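Long-range contacts in metallophosphoesterase (Clostridium thermocellum, PDB 4J6O), which probably removes 2',3' phosphates from RNA ends, as the manganese-binding, calcineurin-like phosphatase domain of the bacterial Pnkp-Hen1 RNA repair system: residues G35-E40 and R51-E56; S47-V52 and I73-K78. All coordinates share one frame; numbering follows the deposited sequence.

Interaction 1. Residues G35-E40 and R51-E56; sequences GYLIEE and RVTHPE
His-54 and Tyr-36 meet in a T-shaped pair. The imidazole turns an edge to one face of the phenol ring, with the planes 70° apart. Its CD2 stands over the centre of the Tyr-36 ring, 3.5 Å above the plane. CB of His-54 adds to the contact, 3.7 Å from CD2 of Tyr-36. CG of His-54 is anti to the backbone N (chi1 -162°), and CG of Tyr-36 is anti to its carbonyl carbon. Both nitrogens of the imidazole are engaged. ND1 accepts the backbone N-H of Glu-56, close to the ring plane, at 3.0 Å, and NE2 bonds to the carbonyl O of Leu-34. This is consistent with a neutral ring protonated on NE2. The carbonyl O of Gly-35 lies over a face of the same ring. Gly-35, with positive phi, closes the C-terminal end of helix 24-33 in a Schellman motif. The hydroxyl of Tyr-36 bonds to Asp-15.

Beyond this aromatic end the chains form an antiparallel beta hairpin, strands 37-40 and 50-53. Leu-37 with Thr-53 and Glu-39 with Arg-51 are hydrogen-bonded pairs. Leu-37 N reaches Thr-53 O at 2.8 Å, and the reverse bond from Thr-53 N completes the pair. Ile-38 with Val-52 is the non-hydrogen-bonded pair between them.

The inner face carries Ile-38 and Val-52, side by side and pointing the same way. CG1 of Val-52 also packs against CB of Tyr-36 at 3.7 Å. Helices 24-33 and 73-86 cover this face. On the outer face Leu-37 crosses Thr-53 obliquely, its CB 3.6 Å from Thr-53 OG1. Its CD1 goes on to Pro-55 CD. Glu-39 and Arg-51 run alongside each other there, but Glu-39 OE1 and Arg-51 NE stay 5.9 Å apart.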
loop_
_atom_site.group_PDB
_atom_site.type_symbol
_atom_site.label_atom_id
_atom_site.label_comp_id
_atom_site.label_asym_id
_atom_site.label_seq_id
_atom_site.Cartn_x
_atom_site.Cartn_y
_atom_site.Cartn_z
ATOM N N GLY A 35 3.297 10.827 15.379
ATOM C CA GLY A 35 3.689 12.212 15.482
ATOM C C GLY A 35 3.303 13.145 14.345
ATOM O O GLY A 35 3.627 14.345 14.383
ATOM N N TYR A 36 2.596 12.622 13.340
ATOM C CA TYR A 36 2.078 13.481 12.286
ATOM C C TYR A 36 0.929 14.295 12.817
ATOM O O TYR A 36 0.226 13.881 13.727
ATOM C CB TYR A 36 1.640 12.694 11.019
ATOM C CG TYR A 36 2.812 11.985 10.379
ATOM C CD1 TYR A 36 3.215 10.736 10.840
ATOM C CD2 TYR A 36 3.531 12.581 9.343
ATOM C CE1 TYR A 36 4.317 10.118 10.311
ATOM C CE2 TYR A 36 4.617 11.953 8.786
ATOM C CZ TYR A 36 4.996 10.719 9.282
ATOM O OH TYR A 36 6.112 10.107 8.748
ATOM N N LEU A 37 0.743 15.457 12.204
ATOM C CA LEU A 37 -0.287 16.402 12.568
ATOM C C LEU A 37 -1.188 16.516 11.361
ATOM O O LEU A 37 -0.725 16.826 10.259
ATOM C CB LEU A 37 0.380 17.751 12.804
ATOM C CG LEU A 37 1.467 17.620 13.862
ATOM C CD1 LEU A 37 2.368 18.824 13.803
ATOM C CD2 LEU A 37 0.802 17.482 15.229
ATOM N N ILE A 38 -2.471 16.234 11.560
ATOM C CA ILE A 38 -3.416 16.255 10.456
ATOM C C ILE A 38 -4.372 17.403 10.647
ATOM O O ILE A 38 -5.057 17.522 11.670
ATOM C CB ILE A 38 -4.219 14.938 10.368
ATOM C CG1 ILE A 38 -3.301 13.758 10.167
ATOM C CG2 ILE A 38 -5.264 15.012 9.243
ATOM C CD1 ILE A 38 -4.015 12.516 10.457
ATOM N N GLU A 39 -4.378 18.283 9.667
ATOM C CA GLU A 39 -5.225 19.447 9.703
ATOM C C GLU A 39 -6.351 19.179 8.746
ATOM O O GLU A 39 -6.132 18.769 7.601
ATOM C CB GLU A 39 -4.438 20.684 9.273
ATOM C CG GLU A 39 -5.286 21.947 9.174
ATOM C CD GLU A 39 -4.535 23.157 8.567
ATOM O OE1 GLU A 39 -3.455 22.972 7.940
ATOM O OE2 GLU A 39 -5.044 24.291 8.711
ATOM N N GLU A 40 -7.570 19.333 9.243
ATOM C CA GLU A 40 -8.716 19.371 8.362
ATOM C C GLU A 40 -8.745 20.812 7.885
ATOM O O GLU A 40 -8.983 21.727 8.667
ATOM C CB GLU A 40 -10.019 19.000 9.089
ATOM C CG GLU A 40 -10.492 17.569 8.885
ATOM C CD GLU A 40 -11.908 17.365 9.412
ATOM O OE1 GLU A 40 -12.807 17.034 8.602
ATOM O OE2 GLU A 40 -12.119 17.557 10.637
ATOM N N ARG A 51 -4.248 18.395 5.426
ATOM C CA ARG A 51 -2.821 18.691 5.309
ATOM C C ARG A 51 -2.078 18.032 6.456
ATOM O O ARG A 51 -2.412 18.223 7.620
ATOM C CB ARG A 51 -2.538 20.197 5.269
ATOM C CG ARG A 51 -1.177 20.504 4.676
ATOM C CD ARG A 51 -0.972 22.028 4.358
ATOM N NE ARG A 51 0.050 22.199 3.320
ATOM C CZ ARG A 51 1.339 22.355 3.584
ATOM N NH1 ARG A 51 2.220 22.493 2.601
ATOM N NH2 ARG A 51 1.739 22.407 4.844
ATOM N N VAL A 52 -1.058 17.252 6.113
ATOM C CA VAL A 52 -0.327 16.466 7.110
ATOM C C VAL A 52 1.106 16.978 7.213
ATOM O O VAL A 52 1.744 17.192 6.170
ATOM C CB VAL A 52 -0.302 14.973 6.708
ATOM C CG1 VAL A 52 0.249 14.164 7.882
ATOM C CG2 VAL A 52 -1.734 14.564 6.363
ATOM N N THR A 53 1.608 17.158 8.445
ATOM C CA THR A 53 2.995 17.563 8.654
ATOM C C THR A 53 3.626 16.735 9.760
ATOM O O THR A 53 2.933 16.014 10.479
ATOM C CB THR A 53 3.081 19.066 8.989
ATOM O OG1 THR A 53 2.293 19.348 10.151
ATOM C CG2 THR A 53 2.559 19.871 7.804
ATOM N N HIS A 54 4.953 16.813 9.851
ATOM C CA HIS A 54 5.700 16.166 10.924
ATOM C C HIS A 54 6.853 17.090 11.370
ATOM O O HIS A 54 7.696 17.486 10.560
ATOM C CB HIS A 54 6.221 14.777 10.488
ATOM C CG HIS A 54 6.601 13.909 11.652
ATOM N ND1 HIS A 54 7.722 14.144 12.417
ATOM C CD2 HIS A 54 5.996 12.821 12.193
ATOM C CE1 HIS A 54 7.786 13.255 13.398
ATOM N NE2 HIS A 54 6.748 12.435 13.283
ATOM N N PRO A 55 6.908 17.363 12.661
ATOM C CA PRO A 55 7.921 18.302 13.168
ATOM C C PRO A 55 9.350 17.793 13.046
ATOM O O PRO A 55 10.266 18.608 13.002
ATOM C CB PRO A 55 7.532 18.488 14.640
ATOM C CG PRO A 55 6.618 17.367 14.972
ATOM C CD PRO A 55 5.967 16.912 13.687
ATOM N N GLU A 56 9.543 16.480 12.988
ATOM C CA GLU A 56 10.880 15.925 12.800
ATOM C C GLU A 56 11.204 15.675 11.310
ATOM O O GLU A 56 12.236 15.074 10.981
ATOM C CB GLU A 56 11.045 14.651 13.619
ATOM C CG GLU A 56 10.774 14.826 15.113
ATOM C CD GLU A 56 10.788 13.486 15.857
ATOM O OE1 GLU A 56 10.731 12.408 15.202
ATOM O OE2 GLU A 56 10.873 13.510 17.103
#

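Interaction 2. Residues S47-V52 and I73-K78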
loop_
_atom_site.group_PDB
_atom_site.type_symbol
_atom_site.label_atom_id
_atom_site.label_comp_id
_atom_site.label_asym_id
_atom_site.label_seq_id
_atom_site.Cartn_x
_atom_site.Cartn_y
_atom_site.Cartn_z
ATOM N N SER A 47 -8.336 16.302 -2.688
ATOM C CA SER A 47 -6.983 16.137 -2.158
ATOM C C SER A 47 -6.484 17.336 -1.342
ATOM O O SER A 47 -5.353 17.309 -0.833
ATOM C CB SER A 47 -5.987 15.767 -3.262
ATOM O OG SER A 47 -5.729 16.881 -4.094
ATOM N N GLY A 48 -7.310 18.387 -1.242
ATOM C CA GLY A 48 -6.952 19.539 -0.441
ATOM C C GLY A 48 -7.734 19.538 0.866
ATOM O O GLY A 48 -7.696 20.511 1.632
ATOM N N LYS A 49 -8.424 18.435 1.147
ATOM C CA LYS A 49 -9.286 18.343 2.314
ATOM C C LYS A 49 -8.425 18.297 3.577
ATOM O O LYS A 49 -8.805 18.826 4.615
ATOM C CB LYS A 49 -10.171 17.093 2.217
ATOM C CG LYS A 49 -11.250 17.019 3.281
ATOM C CD LYS A 49 -12.235 15.908 2.968
ATOM C CE LYS A 49 -13.446 15.889 3.924
ATOM N NZ LYS A 49 -13.023 15.796 5.344
ATOM N N TYR A 50 -7.246 17.685 3.473
ATOM C CA TYR A 50 -6.379 17.503 4.634
ATOM C C TYR A 50 -4.972 18.058 4.364
ATOM O O TYR A 50 -4.553 18.166 3.222
ATOM C CB TYR A 50 -6.289 16.030 5.008
ATOM C CG TYR A 50 -7.611 15.361 5.277
ATOM C CD1 TYR A 50 -8.330 15.631 6.440
ATOM C CD2 TYR A 50 -8.120 14.427 4.375
ATOM C CE1 TYR A 50 -9.521 14.976 6.702
ATOM C CE2 TYR A 50 -9.314 13.790 4.614
ATOM C CZ TYR A 50 -10.011 14.070 5.777
ATOM O OH TYR A 50 -11.197 13.414 6.007
ATOM N N ARG A 51 -4.248 18.395 5.426
ATOM C CA ARG A 51 -2.821 18.691 5.309
ATOM C C ARG A 51 -2.078 18.032 6.456
ATOM O O ARG A 51 -2.412 18.223 7.620
ATOM C CB ARG A 51 -2.538 20.197 5.269
ATOM C CG ARG A 51 -1.177 20.504 4.676
ATOM C CD ARG A 51 -0.972 22.028 4.358
ATOM N NE ARG A 51 0.050 22.199 3.320
ATOM C CZ ARG A 51 1.339 22.355 3.584
ATOM N NH1 ARG A 51 2.220 22.493 2.601
ATOM N NH2 ARG A 51 1.739 22.407 4.844
ATOM N N VAL A 52 -1.058 17.252 6.113
ATOM C CA VAL A 52 -0.327 16.466 7.110
ATOM C C VAL A 52 1.106 16.978 7.213
ATOM O O VAL A 52 1.744 17.192 6.170
ATOM C CB VAL A 52 -0.302 14.973 6.708
ATOM C CG1 VAL A 52 0.249 14.164 7.882
ATOM C CG2 VAL A 52 -1.734 14.564 6.363
ATOM N N ILE A 73 -13.207 4.679 2.327
ATOM C CA ILE A 73 -12.291 4.671 1.199
ATOM C C ILE A 73 -12.011 6.077 0.569
ATOM O O ILE A 73 -10.869 6.387 0.241
ATOM C CB ILE A 73 -12.841 3.709 0.146
ATOM C CG1 ILE A 73 -12.925 2.313 0.771
ATOM C CG2 ILE A 73 -11.970 3.740 -1.087
ATOM C CD1 ILE A 73 -13.831 1.277 -0.018
ATOM N N THR A 74 -13.029 6.925 0.365
ATOM C CA THR A 74 -12.732 8.210 -0.273
ATOM C C THR A 74 -11.941 9.154 0.648
ATOM O O THR A 74 -11.132 9.901 0.174
ATOM C CB THR A 74 -13.976 8.963 -0.819
ATOM O OG1 THR A 74 -14.842 9.300 0.263
ATOM C CG2 THR A 74 -14.731 8.097 -1.813
ATOM N N GLU A 75 -12.151 9.034 1.960
ATOM C CA GLU A 75 -11.383 9.832 2.907
ATOM C C GLU A 75 -9.930 9.373 2.904
ATOM O O GLU A 75 -9.028 10.220 2.926
ATOM C CB GLU A 75 -11.961 9.762 4.319
ATOM C CG GLU A 75 -13.325 10.444 4.463
ATOM C CD GLU A 75 -13.408 11.798 3.759
ATOM O OE1 GLU A 75 -12.611 12.707 4.094
ATOM O OE2 GLU A 75 -14.271 11.944 2.858
ATOM N N VAL A 76 -9.709 8.047 2.878
ATOM C CA VAL A 76 -8.346 7.552 2.735
ATOM C C VAL A 76 -7.706 8.133 1.465
ATOM O O VAL A 76 -6.571 8.580 1.463
ATOM C CB VAL A 76 -8.287 6.002 2.661
ATOM C CG1 VAL A 76 -6.891 5.518 2.305
ATOM C CG2 VAL A 76 -8.711 5.395 4.020
ATOM N N LEU A 77 -8.445 8.097 0.364
ATOM C CA LEU A 77 -7.886 8.585 -0.886
ATOM C C LEU A 77 -7.543 10.063 -0.797
ATOM O O LEU A 77 -6.455 10.502 -1.222
ATOM C CB LEU A 77 -8.883 8.358 -2.027
ATOM C CG LEU A 77 -8.845 6.935 -2.561
ATOM C CD1 LEU A 77 -10.097 6.711 -3.398
ATOM C CD2 LEU A 77 -7.602 6.708 -3.383
ATOM N N LYS A 78 -8.452 10.839 -0.238
ATOM C CA LYS A 78 -8.184 12.285 -0.154
ATOM C C LYS A 78 -6.948 12.556 0.692
ATOM O O LYS A 78 -6.143 13.420 0.387
ATOM C CB LYS A 78 -9.392 12.998 0.455
ATOM C CG LYS A 78 -10.592 12.992 -0.457
ATOM C CD LYS A 78 -11.831 13.477 0.236
ATOM C CE LYS A 78 -13.048 13.164 -0.599
ATOM N NZ LYS A 78 -14.193 13.827 -0.010
HETATM O O HOH W 1 -5.744 15.848 1.678
#
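Lys-49 reaches from the turn before strand 50-53 to the first turns of helix 73-86. Its CB points toward the helix, and CG is anti to the backbone N. CG lies over the centre of the Tyr-50 ring, 3.9 Å above its plane. CD touches the CD of Lys-78 at 3.7 Å, so the two lysine chains cross obliquely through their aliphatic parts. CE comes 3.3 Å from OE1 of Glu-75. The chain is extended up to here and then bends (chi4 -56°). The bend turns NZ back to the Tyr-50 hydroxyl, which it meets as a donor at 3.1 Å. NZ also makes a salt bridge to Glu-75 OE1 at 3.4 Å.

Glu-75 bends at chi2 (-44°) to bring OE1 to this point. The Tyr-50 OH donates to OE1 over a very short 2.5 Å, on the anti lone pair. Ring and carboxylate planes stand 76° apart. The ammonium donates to the hydroxyl and so probably makes it a better donor. The other oxygen, OE2, holds a weak bond and salt bridge from Lys-78 NZ at 3.4 Å. Lys-49, Glu-75 and Lys-78 thus form one salt-bridge network.

Water 1 joins the backbones. It accepts from Tyr-50 N and donates to Lys-78 O at 2.8 Å. The start of strand 50-53 is so held against helix 73-86, where Tyr-50 also packs on Leu-79. Lys-78 NZ forms a salt bridge to Glu-125, and Lys-78 makes a cation-pi contact with Phe-129. Ser-47 OG bonds to Glu-132 of helix 127-138.

Interactions 1 and 2 share Arg-51 and Val-52 on strand 50-53, and their centres lie about 13 Å apart. They meet around Tyr-50. Glu-40 CG lies 3.5 Å from Tyr-50 CE1, and Ile-38 CG2 is 4.2 Å from Tyr-50 CD1. Glu-40 OE1 and Lys-49 NZ add a long, weak ion pair at 3.5 Å. Interaction 1 builds the hairpin, and interaction 2 fixes the hairpin's second strand to helix 73-86. Neither includes the manganese-site residues Asp-19, His-21 and Asp-65. Helix 73-86 begins soon after Asp-65 in sequence. Tyr-36 of interaction 1 bonds to Asp-15, on strand 14-17, which leads to Asp-19.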